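Local coordinates for ESX-5 secretion-associated protein EspG5 (Mycobacterium marinum, PDB 6VJ5) that acts as a specific cytoplasmic chaperone for its cognate PE/PPE protein pairs, preventing their aggregation and enabling ESX-5 substrates such as LipY to be secreted, at residues Asp82-Leu88 and Ala224-Tyr230; Ala30-Arg34 and Phe116-Leu120; Ala73-Leu78 and Arg122-Val128; Ile169-Pro175 and Ala266-Pro272; Leu20-Leu24 and Ile61-Val67. All coordinates share one frame; numbering follows the deposited sequence.

Interaction 1 (Asp82-Leu88 and Ala224-Tyr230)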
# COMPACT_ATOMS: atom_id res chain seq x y z
N ASP C 82 -13.59 4.76 21.39
CA ASP C 82 -14.63 5.78 21.39
C ASP C 82 -14.03 7.17 21.55
O ASP C 82 -14.59 8.15 21.05
CB ASP C 82 -15.63 5.50 22.51
CG ASP C 82 -16.24 4.11 22.43
OD1 ASP C 82 -16.70 3.70 21.34
OD2 ASP C 82 -16.26 3.42 23.47
N LEU C 83 -12.89 7.26 22.22
CA LEU C 83 -12.22 8.51 22.51
C LEU C 83 -10.72 8.32 22.38
O LEU C 83 -10.18 7.30 22.82
CB LEU C 83 -12.56 9.00 23.92
CG LEU C 83 -11.93 10.31 24.38
CD1 LEU C 83 -12.47 11.47 23.56
CD2 LEU C 83 -12.20 10.52 25.86
N GLU C 84 -10.06 9.29 21.76
CA GLU C 84 -8.61 9.33 21.68
C GLU C 84 -8.13 10.70 22.13
O GLU C 84 -8.61 11.72 21.64
CB GLU C 84 -8.11 9.05 20.25
CG GLU C 84 -7.60 7.63 20.04
CD GLU C 84 -7.48 7.27 18.58
OE1 GLU C 84 -8.09 7.95 17.74
OE2 GLU C 84 -6.76 6.29 18.27
N VAL C 85 -7.23 10.70 23.10
CA VAL C 85 -6.55 11.91 23.56
C VAL C 85 -5.09 11.79 23.16
O VAL C 85 -4.45 10.78 23.45
CB VAL C 85 -6.69 12.10 25.08
CG1 VAL C 85 -5.87 13.29 25.55
CG2 VAL C 85 -8.15 12.28 25.47
N VAL C 86 -4.58 12.80 22.47
CA VAL C 86 -3.23 12.77 21.92
C VAL C 86 -2.41 13.88 22.56
O VAL C 86 -2.92 14.98 22.82
CB VAL C 86 -3.24 12.92 20.39
CG1 VAL C 86 -1.83 13.20 19.88
CG2 VAL C 86 -3.81 11.67 19.74
N ALA C 87 -1.13 13.60 22.80
CA ALA C 87 -0.17 14.58 23.28
C ALA C 87 1.14 14.38 22.52
O ALA C 87 1.68 13.28 22.51
CB ALA C 87 0.06 14.44 24.78
N LEU C 88 1.62 15.44 21.88
CA LEU C 88 2.91 15.42 21.19
C LEU C 88 3.87 16.30 21.98
O LEU C 88 3.60 17.48 22.20
CB LEU C 88 2.77 15.94 19.76
CG LEU C 88 1.60 15.38 18.95
CD1 LEU C 88 1.47 16.13 17.63
CD2 LEU C 88 1.76 13.89 18.74
N ALA C 224 1.72 19.59 22.53
CA ALA C 224 0.43 19.83 21.90
C ALA C 224 -0.51 18.71 22.34
O ALA C 224 -0.14 17.54 22.30
CB ALA C 224 0.55 19.87 20.38
N VAL C 225 -1.71 19.08 22.78
CA VAL C 225 -2.67 18.12 23.32
C VAL C 225 -4.01 18.36 22.66
O VAL C 225 -4.51 19.49 22.63
CB VAL C 225 -2.79 18.24 24.85
CG1 VAL C 225 -3.71 17.16 25.39
CG2 VAL C 225 -1.42 18.17 25.51
N TYR C 226 -4.61 17.29 22.13
CA TYR C 226 -5.91 17.36 21.49
C TYR C 226 -6.56 15.99 21.55
O TYR C 226 -5.95 15.00 21.98
CB TYR C 226 -5.78 17.85 20.04
CG TYR C 226 -4.86 17.01 19.20
CD1 TYR C 226 -3.48 17.17 19.28
CD2 TYR C 226 -5.36 16.05 18.32
CE1 TYR C 226 -2.63 16.40 18.52
CE2 TYR C 226 -4.51 15.28 17.55
CZ TYR C 226 -3.15 15.46 17.65
OH TYR C 226 -2.29 14.70 16.89
N ALA C 227 -7.82 15.92 21.13
CA ALA C 227 -8.61 14.71 21.27
C ALA C 227 -9.44 14.45 20.02
O ALA C 227 -9.68 15.34 19.21
CB ALA C 227 -9.53 14.78 22.50
N ARG C 228 -9.90 13.21 19.91
CA ARG C 228 -10.69 12.74 18.77
C ARG C 228 -11.79 11.82 19.29
O ARG C 228 -11.54 10.97 20.15
CB ARG C 228 -9.80 12.02 17.75
CG ARG C 228 -10.17 12.27 16.30
CD ARG C 228 -8.99 12.00 15.35
NE ARG C 228 -8.02 11.06 15.91
CZ ARG C 228 -6.71 11.30 16.00
NH1 ARG C 228 -5.92 10.39 16.54
NH2 ARG C 228 -6.19 12.43 15.55
N GLN C 229 -13.00 12.01 18.78
CA GLN C 229 -14.17 11.23 19.19
C GLN C 229 -14.76 10.51 17.99
O GLN C 229 -14.66 10.98 16.85
CB GLN C 229 -15.23 12.14 19.82
CG GLN C 229 -15.87 11.57 21.07
CD GLN C 229 -16.88 12.52 21.69
OE1 GLN C 229 -17.28 13.51 21.07
NE2 GLN C 229 -17.29 12.23 22.92
N TYR C 230 -15.38 9.35 18.25
CA TYR C 230 -15.90 8.49 17.20
C TYR C 230 -17.33 8.06 17.49
O TYR C 230 -17.62 7.53 18.56
CB TYR C 230 -15.02 7.23 17.04
CG TYR C 230 -13.58 7.51 16.70
CD1 TYR C 230 -13.19 7.78 15.40
CD2 TYR C 230 -12.59 7.48 17.68
CE1 TYR C 230 -11.88 8.04 15.08
CE2 TYR C 230 -11.27 7.73 17.37
CZ TYR C 230 -10.92 8.01 16.06
OH TYR C 230 -9.61 8.26 15.74
O HOH W 1 -7.81 5.58 15.29
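Glu84 and Tyr230 meet over an antiparallel strand pair, 83-88 against 224-230, at the centre of the long EspG sheet. Backbone bonds run from Tyr230 N to Asp82 O at one end to the pairing of Leu88 with Ala224 at the other. Glu84 can be followed outward: its CB lies 3.9 Å from Arg228 O, beyond CG the chain runs extended (chi2 164°), and CD comes beside the Tyr230 hydroxyl. There OE1 accepts a hydrogen bond from Tyr230 OH, 2.5 Å away, and lies in the plane of that ring, at its edge. Glu84 OE1 is also salt-bridged to Arg228 NH1 at 3.5 Å, a weak hydrogen bond. Arg228 NE in turn donates to Tyr230 OH, while its NH2 is salt-bridged to Glu32. Farther along, the Tyr226 ring lies under Val86 in a CH-pi contact and hands its hydroxyl to Glu32. On the Glu84 tip, OE2 accepts from a water, 3.2 Å away, that also donates to Tyr230 OH.

Interaction 2 (Ala30-Arg34 and Phe116-Leu120)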
# COMPACT_ATOMS: atom_id res chain seq x y z
N ALA C 30 -4.15 5.00 15.81
CA ALA C 30 -3.98 6.44 15.74
C ALA C 30 -2.89 6.79 14.73
O ALA C 30 -1.81 6.17 14.75
CB ALA C 30 -3.61 7.00 17.12
N PRO C 31 -3.12 7.74 13.83
CA PRO C 31 -2.06 8.15 12.90
C PRO C 31 -0.82 8.68 13.60
O PRO C 31 0.28 8.61 13.03
CB PRO C 31 -2.73 9.22 12.03
CG PRO C 31 -3.87 9.74 12.87
CD PRO C 31 -4.34 8.58 13.70
N GLU C 32 -0.95 9.21 14.82
CA GLU C 32 0.19 9.82 15.49
C GLU C 32 1.27 8.79 15.82
O GLU C 32 2.45 9.15 15.93
CB GLU C 32 -0.25 10.53 16.76
CG GLU C 32 -1.07 11.78 16.52
CD GLU C 32 -2.53 11.49 16.29
OE1 GLU C 32 -2.89 10.30 16.26
OE2 GLU C 32 -3.31 12.45 16.13
N LEU C 33 0.90 7.52 15.99
CA LEU C 33 1.90 6.48 16.17
C LEU C 33 2.64 6.16 14.88
O LEU C 33 3.67 5.48 14.93
CB LEU C 33 1.23 5.21 16.70
CG LEU C 33 0.63 5.35 18.10
CD1 LEU C 33 -0.43 4.30 18.33
CD2 LEU C 33 1.74 5.25 19.13
N ARG C 34 2.13 6.63 13.74
CA ARG C 34 2.81 6.54 12.46
C ARG C 34 3.35 5.13 12.21
O ARG C 34 4.52 4.93 11.91
CB ARG C 34 3.93 7.58 12.39
CG ARG C 34 4.44 7.85 10.99
CD ARG C 34 5.36 9.06 10.98
NE ARG C 34 4.64 10.33 10.92
CZ ARG C 34 5.23 11.51 10.76
NH1 ARG C 34 6.55 11.57 10.65
NH2 ARG C 34 4.51 12.63 10.70
N PHE C 116 8.36 12.83 21.06
CA PHE C 116 7.79 11.73 21.83
C PHE C 116 6.28 11.82 21.65
O PHE C 116 5.70 12.91 21.79
CB PHE C 116 8.20 11.83 23.30
CG PHE C 116 9.65 12.22 23.50
CD1 PHE C 116 10.02 13.56 23.54
CD2 PHE C 116 10.64 11.25 23.64
CE1 PHE C 116 11.35 13.92 23.72
CE2 PHE C 116 11.97 11.62 23.82
CZ PHE C 116 12.33 12.95 23.86
N ARG C 117 5.64 10.71 21.31
CA ARG C 117 4.23 10.72 20.92
C ARG C 117 3.43 9.81 21.85
O ARG C 117 3.71 8.62 21.96
CB ARG C 117 4.07 10.27 19.47
CG ARG C 117 4.14 11.42 18.46
CD ARG C 117 4.88 11.03 17.18
NE ARG C 117 4.93 12.16 16.25
CZ ARG C 117 4.06 12.37 15.26
NH1 ARG C 117 3.07 11.51 15.04
NH2 ARG C 117 4.19 13.43 14.49
N VAL C 118 2.42 10.39 22.49
CA VAL C 118 1.60 9.71 23.49
C VAL C 118 0.15 9.72 23.02
O VAL C 118 -0.45 10.78 22.83
CB VAL C 118 1.71 10.38 24.87
CG1 VAL C 118 0.71 9.77 25.84
CG2 VAL C 118 3.12 10.29 25.41
N VAL C 119 -0.43 8.53 22.88
CA VAL C 119 -1.85 8.37 22.56
C VAL C 119 -2.53 7.65 23.72
O VAL C 119 -2.05 6.61 24.18
CB VAL C 119 -2.05 7.60 21.25
CG1 VAL C 119 -3.53 7.43 20.95
CG2 VAL C 119 -1.36 8.32 20.11
N LEU C 120 -3.64 8.22 24.19
CA LEU C 120 -4.46 7.64 25.25
C LEU C 120 -5.80 7.27 24.62
O LEU C 120 -6.55 8.15 24.20
CB LEU C 120 -4.65 8.63 26.39
CG LEU C 120 -3.41 9.14 27.11
CD1 LEU C 120 -3.74 10.44 27.83
CD2 LEU C 120 -2.89 8.12 28.09
O HOH W 2 1.88 11.23 11.97
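The backbone of 30-34 makes a short 3-10 turn, Leu33 N bonding to Ala30 O and Arg34 N to Pro31 O, and passes over strand 116-120 with Leu33 CA 6.8 Å from Arg117 CA. From the strand, Arg117 rises toward the turn, bending at chi2 (142°) to set its guanidinium beside the Glu32 carbonyl. Arg117 NH1 donates to Glu32 O over 2.6 Å; the oxygen lies in the guanidinium plane and receives the N-H on a lone pair, the C=O...N angle being 117°. Arg117 NE is salt-bridged to Glu115. The contact thus lays a loop segment across one face of the EspG sheet, the face that Arg117 and Val119 share. Val119 supplies the apolar half: both its methyls touch Ala30 CB, Val119 CG1 at 3.9 Å, and Val119 CG2 also reaches Leu33 CG at 4.1 Å. Arg117 NH2 lies over one face of the Arg34 guanidinium, 3.9 Å from Arg34 NH2, the two planes 51° apart; these are like charges brought close. A water accepts from Arg34 NE and donates to Pro31 O; its bond from Arg117 NH1 is weak. Arg34 NH1 is held by the carbonyls of Gly97 and Asp110.

Interaction 3 (Ala73-Leu78 and Arg122-Val128)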
# COMPACT_ATOMS: atom_id res chain seq x y z
N ALA C 73 -6.26 -7.43 23.97
CA ALA C 73 -7.35 -6.58 24.43
C ALA C 73 -6.97 -5.11 24.34
O ALA C 73 -7.79 -4.28 23.95
CB ALA C 73 -7.73 -6.95 25.86
N ARG C 74 -5.72 -4.78 24.68
CA ARG C 74 -5.28 -3.39 24.59
C ARG C 74 -5.24 -2.91 23.15
O ARG C 74 -5.64 -1.77 22.85
CB ARG C 74 -3.91 -3.23 25.25
CG ARG C 74 -3.82 -3.86 26.63
CD ARG C 74 -2.60 -3.37 27.41
NE ARG C 74 -2.63 -3.85 28.79
CZ ARG C 74 -2.09 -4.99 29.19
NH1 ARG C 74 -1.47 -5.79 28.32
NH2 ARG C 74 -2.16 -5.35 30.47
N MET C 75 -4.77 -3.76 22.23
CA MET C 75 -4.72 -3.38 20.82
C MET C 75 -6.11 -3.10 20.27
O MET C 75 -6.27 -2.27 19.37
CB MET C 75 -4.05 -4.48 20.01
CG MET C 75 -2.68 -4.85 20.49
SD MET C 75 -1.53 -3.48 20.30
CE MET C 75 -1.23 -3.56 18.53
N ARG C 76 -7.12 -3.80 20.77
CA ARG C 76 -8.48 -3.59 20.29
C ARG C 76 -9.02 -2.23 20.73
O ARG C 76 -9.88 -1.66 20.05
CB ARG C 76 -9.39 -4.71 20.78
CG ARG C 76 -8.99 -6.08 20.26
CD ARG C 76 -9.79 -6.45 19.03
NE ARG C 76 -9.17 -7.53 18.27
CZ ARG C 76 -9.08 -8.79 18.68
NH1 ARG C 76 -9.55 -9.14 19.87
NH2 ARG C 76 -8.50 -9.69 17.90
N VAL C 77 -8.53 -1.71 21.85
CA VAL C 77 -8.91 -0.35 22.25
C VAL C 77 -8.33 0.65 21.26
O VAL C 77 -9.05 1.51 20.73
CB VAL C 77 -8.43 -0.07 23.69
CG1 VAL C 77 -9.05 1.22 24.21
CG2 VAL C 77 -8.78 -1.24 24.61
N LEU C 78 -7.03 0.56 20.98
CA LEU C 78 -6.41 1.42 19.99
C LEU C 78 -7.10 1.27 18.63
O LEU C 78 -7.24 2.25 17.88
CB LEU C 78 -4.92 1.09 19.87
CG LEU C 78 -4.10 1.05 21.16
CD1 LEU C 78 -2.75 0.37 20.93
CD2 LEU C 78 -3.89 2.45 21.72
N ARG C 122 -9.55 5.04 24.67
CA ARG C 122 -10.58 4.51 25.56
C ARG C 122 -11.62 3.76 24.75
O ARG C 122 -12.04 4.20 23.68
CB ARG C 122 -11.26 5.63 26.35
CG ARG C 122 -12.09 5.16 27.54
CD ARG C 122 -13.21 6.14 27.85
NE ARG C 122 -14.38 5.89 27.01
CZ ARG C 122 -15.21 6.83 26.59
NH1 ARG C 122 -15.01 8.10 26.90
NH2 ARG C 122 -16.25 6.49 25.83
N ARG C 123 -12.02 2.60 25.27
CA ARG C 123 -13.15 1.84 24.77
C ARG C 123 -13.98 1.42 25.97
O ARG C 123 -13.49 0.65 26.81
CB ARG C 123 -12.71 0.62 23.96
CG ARG C 123 -13.79 0.04 23.07
CD ARG C 123 -13.30 -1.22 22.38
NE ARG C 123 -13.96 -1.44 21.09
CZ ARG C 123 -13.90 -2.58 20.40
NH1 ARG C 123 -13.22 -3.61 20.87
NH2 ARG C 123 -14.54 -2.68 19.24
N GLY C 124 -15.19 1.94 26.08
CA GLY C 124 -16.00 1.73 27.26
C GLY C 124 -15.38 2.38 28.48
O GLY C 124 -15.43 3.61 28.63
N GLN C 125 -14.79 1.57 29.36
CA GLN C 125 -14.03 2.07 30.50
C GLN C 125 -12.59 1.57 30.48
O GLN C 125 -11.86 1.76 31.46
CB GLN C 125 -14.71 1.67 31.82
CG GLN C 125 -16.14 2.17 31.98
CD GLN C 125 -17.17 1.15 31.56
OE1 GLN C 125 -18.01 1.41 30.70
NE2 GLN C 125 -17.12 -0.03 32.17
N HIS C 126 -12.18 0.93 29.39
CA HIS C 126 -10.82 0.42 29.26
C HIS C 126 -9.95 1.52 28.67
O HIS C 126 -10.12 1.90 27.50
CB HIS C 126 -10.82 -0.83 28.38
CG HIS C 126 -9.57 -1.64 28.47
ND1 HIS C 126 -9.40 -2.83 27.80
CD2 HIS C 126 -8.41 -1.41 29.14
CE1 HIS C 126 -8.20 -3.31 28.06
NE2 HIS C 126 -7.58 -2.47 28.87
N TRP C 127 -9.02 2.03 29.47
CA TRP C 127 -8.09 3.08 29.05
C TRP C 127 -6.73 2.46 28.77
O TRP C 127 -6.15 1.82 29.66
CB TRP C 127 -7.97 4.18 30.10
CG TRP C 127 -9.01 5.26 30.01
CD1 TRP C 127 -10.18 5.32 30.70
CD2 TRP C 127 -8.96 6.42 29.18
NE1 TRP C 127 -10.87 6.46 30.34
CE2 TRP C 127 -10.14 7.15 29.42
CE3 TRP C 127 -8.03 6.93 28.26
CZ2 TRP C 127 -10.42 8.35 28.76
CZ3 TRP C 127 -8.32 8.12 27.61
CH2 TRP C 127 -9.50 8.82 27.87
N VAL C 128 -6.21 2.67 27.56
CA VAL C 128 -4.95 2.09 27.13
C VAL C 128 -4.01 3.21 26.69
O VAL C 128 -4.45 4.25 26.19
CB VAL C 128 -5.16 1.07 25.99
CG1 VAL C 128 -3.84 0.63 25.38
CG2 VAL C 128 -5.95 -0.14 26.51
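Val77 puts its CG2 methyl over one face of the His126 imidazole, a CH-pi contact with the methyl 4.0 Å from the ring centroid and 28° off the normal. Val77 CG2 also packs against Val128 CG2 at 3.6 Å. With CG1 anti to the backbone N (chi1 -169°), this other branch of Val77 is directed at the hairpin backbone, 3.4 Å from Arg123 N and close to His126 O. Those two atoms bond to each other at the base of the hairpin, beside the His126 N to Arg123 O bond that closes its type II' turn. Val128 also touches the helix on either side of Val77 in sequence: its CG1 lies 3.9 Å from Arg74 CB, and Leu78 CD2 reaches it crosswise. At the outer edge the Arg123 guanidinium lies with one face toward Arg76 O. Arg74 NE and His126 NE2 both bind the Asp141 carboxylate on strand 136-141. Segment 73-78 of helix 69-79 runs at 87° to strand 126-128, between the 115-123/126-133 hairpin and helix 14-23, whose Phe17 and Leu20 touch Met75.

Interaction 4 (Ile169-Pro175 and Ala266-Pro272)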
# COMPACT_ATOMS: atom_id res chain seq x y z
N ILE C 169 3.00 35.90 33.42
CA ILE C 169 2.21 36.61 32.42
C ILE C 169 0.82 36.88 32.99
O ILE C 169 0.39 36.27 33.97
CB ILE C 169 2.12 35.84 31.09
CG1 ILE C 169 1.10 34.71 31.20
CG2 ILE C 169 3.47 35.27 30.70
CD1 ILE C 169 0.63 34.20 29.85
N ASN C 170 0.10 37.76 32.30
CA ASN C 170 -1.27 38.12 32.66
C ASN C 170 -2.22 37.44 31.69
O ASN C 170 -2.24 37.76 30.49
CB ASN C 170 -1.44 39.64 32.64
CG ASN C 170 -0.34 40.37 33.37
OD1 ASN C 170 0.61 40.85 32.76
ND2 ASN C 170 -0.46 40.45 34.70
N ALA C 171 -3.02 36.50 32.20
CA ALA C 171 -3.96 35.77 31.37
C ALA C 171 -4.81 36.73 30.56
O ALA C 171 -5.15 37.82 31.01
CB ALA C 171 -4.84 34.88 32.24
N VAL C 172 -5.14 36.32 29.33
CA VAL C 172 -5.93 37.17 28.44
C VAL C 172 -6.51 36.30 27.35
O VAL C 172 -5.97 35.24 27.02
CB VAL C 172 -5.07 38.33 27.88
CG1 VAL C 172 -3.85 37.79 27.13
CG2 VAL C 172 -5.89 39.24 26.98
N ASN C 173 -7.65 36.73 26.82
CA ASN C 173 -8.29 36.11 25.66
C ASN C 173 -8.19 37.08 24.49
O ASN C 173 -8.52 38.26 24.64
CB ASN C 173 -9.76 35.80 25.94
CG ASN C 173 -9.94 34.80 27.06
OD1 ASN C 173 -9.24 33.80 27.14
ND2 ASN C 173 -10.89 35.09 27.95
N VAL C 174 -7.75 36.58 23.34
CA VAL C 174 -7.61 37.42 22.15
C VAL C 174 -8.32 36.77 20.97
O VAL C 174 -8.44 35.54 20.93
CB VAL C 174 -6.13 37.67 21.83
CG1 VAL C 174 -5.46 38.45 22.96
CG2 VAL C 174 -5.40 36.36 21.60
N PRO C 175 -8.81 37.54 20.00
CA PRO C 175 -9.39 36.93 18.80
C PRO C 175 -8.36 36.08 18.06
O PRO C 175 -7.24 36.53 17.80
CB PRO C 175 -9.85 38.13 17.96
CG PRO C 175 -9.96 39.27 18.93
CD PRO C 175 -8.90 39.01 19.98
N ALA C 266 -13.42 32.78 16.90
CA ALA C 266 -13.01 32.07 18.10
C ALA C 266 -12.03 32.90 18.93
O ALA C 266 -11.47 33.89 18.46
CB ALA C 266 -12.38 30.72 17.74
N TRP C 267 -11.81 32.45 20.17
CA TRP C 267 -10.95 33.14 21.12
C TRP C 267 -9.82 32.22 21.56
O TRP C 267 -10.06 31.05 21.88
CB TRP C 267 -11.76 33.59 22.35
CG TRP C 267 -12.78 34.63 22.03
CD1 TRP C 267 -14.04 34.43 21.56
CD2 TRP C 267 -12.62 36.05 22.16
NE1 TRP C 267 -14.67 35.63 21.37
CE2 TRP C 267 -13.82 36.64 21.73
CE3 TRP C 267 -11.57 36.88 22.58
CZ2 TRP C 267 -14.01 38.02 21.72
CZ3 TRP C 267 -11.77 38.25 22.57
CH2 TRP C 267 -12.98 38.81 22.14
N LEU C 268 -8.60 32.75 21.57
CA LEU C 268 -7.43 32.04 22.07
C LEU C 268 -7.11 32.55 23.47
O LEU C 268 -6.99 33.76 23.69
CB LEU C 268 -6.23 32.23 21.15
CG LEU C 268 -4.99 31.40 21.49
CD1 LEU C 268 -5.21 29.92 21.17
CD2 LEU C 268 -3.75 31.93 20.78
N ALA C 269 -6.99 31.62 24.42
CA ALA C 269 -6.60 31.94 25.78
C ALA C 269 -5.09 31.85 25.90
O ALA C 269 -4.49 30.85 25.51
CB ALA C 269 -7.27 30.98 26.77
N ILE C 270 -4.48 32.92 26.43
CA ILE C 270 -3.05 32.97 26.69
C ILE C 270 -2.90 33.04 28.20
O ILE C 270 -3.33 34.01 28.83
CB ILE C 270 -2.38 34.16 26.00
CG1 ILE C 270 -2.70 34.14 24.51
CG2 ILE C 270 -0.88 34.12 26.23
CD1 ILE C 270 -2.30 35.41 23.78
N CYS C 271 -2.29 32.01 28.78
CA CYS C 271 -2.31 31.80 30.22
C CYS C 271 -0.95 31.35 30.71
O CYS C 271 -0.16 30.78 29.94
CB CYS C 271 -3.36 30.74 30.60
SG CYS C 271 -5.07 31.21 30.24
N PRO C 272 -0.62 31.60 31.97
CA PRO C 272 0.54 30.95 32.58
C PRO C 272 0.21 29.50 32.87
O PRO C 272 -0.88 29.17 33.33
CB PRO C 272 0.78 31.75 33.86
CG PRO C 272 -0.58 32.26 34.23
CD PRO C 272 -1.33 32.49 32.93
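Ile169 CD1 presses on the backbone of Cys271, 3.4 Å from its carbonyl carbon, while Ile169 CG1 rests on the Pro272 ring, 3.7 Å from CD. The Ile169 chi1 of 78° sets CG1 between backbone N and carbonyl carbon, and from there CD1 also meets Ile270 CG2. Beyond it, Val172 and Ile270 run alongside each other on one face of the sheet, with Val172 CG1 4.1 Å from Ile270 CB. Val174 CG2 crosses to Ile270 CD1 at 3.9 Å. Opposite these valines, Asn173 OD1 lies 3.5 Å from Ala269 CB. Four backbone bonds hold the pair: Val172 and Ile270 exchange two, and so do Val174 and Leu268, the straightest being Ile270 N to Val172 O at 2.8 Å. The pair forms one end of the long antiparallel EspG sheet, with strand 172-175 outermost within the chain and strand 267-272 next to it. At the far end Trp267 lies along the outer strand, its CZ3 3.9 Å from Pro175 CD, and the Asn173 carbonyl carbon and Val174 N lie at the ring edge, in its plane. Pro175 stands at the N-cap of helix 176-188. That helix covers the Val174, Leu268 and Ile270 face through Met179, and helix 206-217 brings Thr208 and Ala211 onto Ile169. On the inner side, strand 250-256 pairs with strand 267-272.

Interaction 5 (Leu20-Leu24 and Ile61-Val67)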
# COMPACT_ATOMS: atom_id res chain seq x y z
N LEU C 20 1.51 -7.33 14.97
CA LEU C 20 0.38 -7.51 15.87
C LEU C 20 -0.91 -7.03 15.22
O LEU C 20 -1.95 -7.69 15.31
CB LEU C 20 0.62 -6.78 17.18
CG LEU C 20 1.94 -7.14 17.86
CD1 LEU C 20 2.21 -6.24 19.04
CD2 LEU C 20 1.93 -8.60 18.29
N GLN C 21 -0.86 -5.88 14.55
CA GLN C 21 -2.01 -5.42 13.79
C GLN C 21 -2.45 -6.47 12.78
O GLN C 21 -3.65 -6.70 12.59
CB GLN C 21 -1.69 -4.11 13.08
CG GLN C 21 -1.52 -2.93 14.00
CD GLN C 21 -1.10 -1.69 13.25
OE1 GLN C 21 0.00 -1.62 12.72
NE2 GLN C 21 -1.99 -0.71 13.20
N ALA C 22 -1.49 -7.10 12.10
CA ALA C 22 -1.82 -8.12 11.12
C ALA C 22 -2.41 -9.36 11.79
O ALA C 22 -3.46 -9.85 11.38
CB ALA C 22 -0.57 -8.49 10.31
N LEU C 23 -1.75 -9.86 12.84
CA LEU C 23 -2.25 -11.04 13.54
C LEU C 23 -3.67 -10.83 14.06
O LEU C 23 -4.40 -11.82 14.24
CB LEU C 23 -1.34 -11.40 14.71
CG LEU C 23 0.10 -11.78 14.35
CD1 LEU C 23 0.93 -12.04 15.60
CD2 LEU C 23 0.13 -13.01 13.45
N LEU C 24 -4.07 -9.59 14.30
CA LEU C 24 -5.37 -9.28 14.89
C LEU C 24 -6.27 -8.50 13.94
O LEU C 24 -7.29 -7.95 14.39
CB LEU C 24 -5.17 -8.51 16.20
CG LEU C 24 -4.23 -9.16 17.22
CD1 LEU C 24 -3.57 -8.09 18.07
CD2 LEU C 24 -4.98 -10.15 18.09
N ILE C 61 4.63 -12.29 24.00
CA ILE C 61 3.62 -11.44 23.39
C ILE C 61 2.78 -12.24 22.40
O ILE C 61 1.56 -12.06 22.31
CB ILE C 61 4.29 -10.24 22.70
CG1 ILE C 61 5.14 -9.46 23.71
CG2 ILE C 61 3.25 -9.33 22.07
CD1 ILE C 61 5.99 -8.38 23.07
N VAL C 62 3.42 -13.12 21.65
CA VAL C 62 2.74 -14.01 20.72
C VAL C 62 3.07 -15.44 21.13
O VAL C 62 4.25 -15.82 21.18
CB VAL C 62 3.16 -13.75 19.26
CG1 VAL C 62 2.66 -14.87 18.36
CG2 VAL C 62 2.64 -12.41 18.79
N VAL C 63 2.04 -16.21 21.44
CA VAL C 63 2.18 -17.62 21.78
C VAL C 63 1.80 -18.41 20.54
O VAL C 63 0.63 -18.43 20.13
CB VAL C 63 1.32 -18.01 22.99
CG1 VAL C 63 1.82 -19.31 23.59
CG2 VAL C 63 1.32 -16.89 24.02
N GLY C 64 2.78 -19.05 19.91
CA GLY C 64 2.57 -19.71 18.65
C GLY C 64 2.16 -18.73 17.57
O GLY C 64 3.00 -18.02 17.01
N ASP C 65 0.86 -18.69 17.27
CA ASP C 65 0.31 -17.72 16.33
C ASP C 65 -0.78 -16.86 16.96
O ASP C 65 -1.41 -16.06 16.27
CB ASP C 65 -0.26 -18.44 15.10
CG ASP C 65 0.83 -19.09 14.26
OD1 ASP C 65 1.90 -18.47 14.09
OD2 ASP C 65 0.61 -20.22 13.77
N THR C 66 -1.01 -17.01 18.26
CA THR C 66 -2.04 -16.26 18.97
C THR C 66 -1.36 -15.22 19.85
O THR C 66 -0.38 -15.52 20.54
CB THR C 66 -2.92 -17.19 19.81
OG1 THR C 66 -2.21 -17.58 21.00
CG2 THR C 66 -3.29 -18.44 19.01
N VAL C 67 -1.86 -14.00 19.79
CA VAL C 67 -1.32 -12.91 20.60
C VAL C 67 -1.84 -13.05 22.03
O VAL C 67 -3.03 -13.32 22.24
CB VAL C 67 -1.70 -11.55 19.99
CG1 VAL C 67 -1.24 -10.42 20.90
CG2 VAL C 67 -1.09 -11.39 18.60
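Leu20, Leu23 and Leu24 share a first torsion near -60° that turns CG beside the backbone N at the end of helix 14-23; Leu23 then touches the hairpin 62-67 with its extended CD1 (chi2 176°), whereas Leu20 and Leu24 turn their other branch, CD2, to it. Val62 and Val67 answer with CG2, the branch left beside the backbone N when CG1 is anti to it (chi1 169° in Val62). Leu23 and Val62 reach toward each other tip to tip, Leu23 CD1 coming within 3.6 Å of Val62 CG2, and Leu23 CD1 also lies 3.7 Å from Val67 CG2. One leucine tip therefore meets the valines of both strands. Leu20 runs antiparallel alongside Val62, its CD2 3.9 Å from Val62 CG2, and lies crosswise to the Ile61 side chain. Leu24, just past the helix, crosses Val67 likewise, Leu24 CD2 lying 4.0 Å from Val67 CB. No hydrogen bond spans this apolar contact. The hairpin keeps its own: a type II' turn joins Val63 to Thr66, and Val63 O accepts both Thr66 N and Thr66 OG1. Around it, helix 51-58 packs Met56 on Leu20 and Met53 on Leu23, while helix 69-79, following the second strand, sets Ala72 against both Leu24 and Val67.

Overall arrangement
From the N terminus, interaction 5 closes the first loop, tying helix 14-23 to the hairpin at 61-67 before interaction 3 opens at 73-78; the two are in series and touch through Met75 and Arg76. Interaction 2 opens inside interaction 5, at 30-34, and ends on strand 115-123, so it crosses both interactions 5 and 3. Interaction 1 runs from strand 83-91 to strand 221-231, crossing interactions 2 and 3 and sharing the sheet with both. Interaction 4 opens inside interaction 1 and closes beyond it, tying the outermost strand to its neighbour, about 48 Å from interaction 5, centre to centre, across the chain's middle.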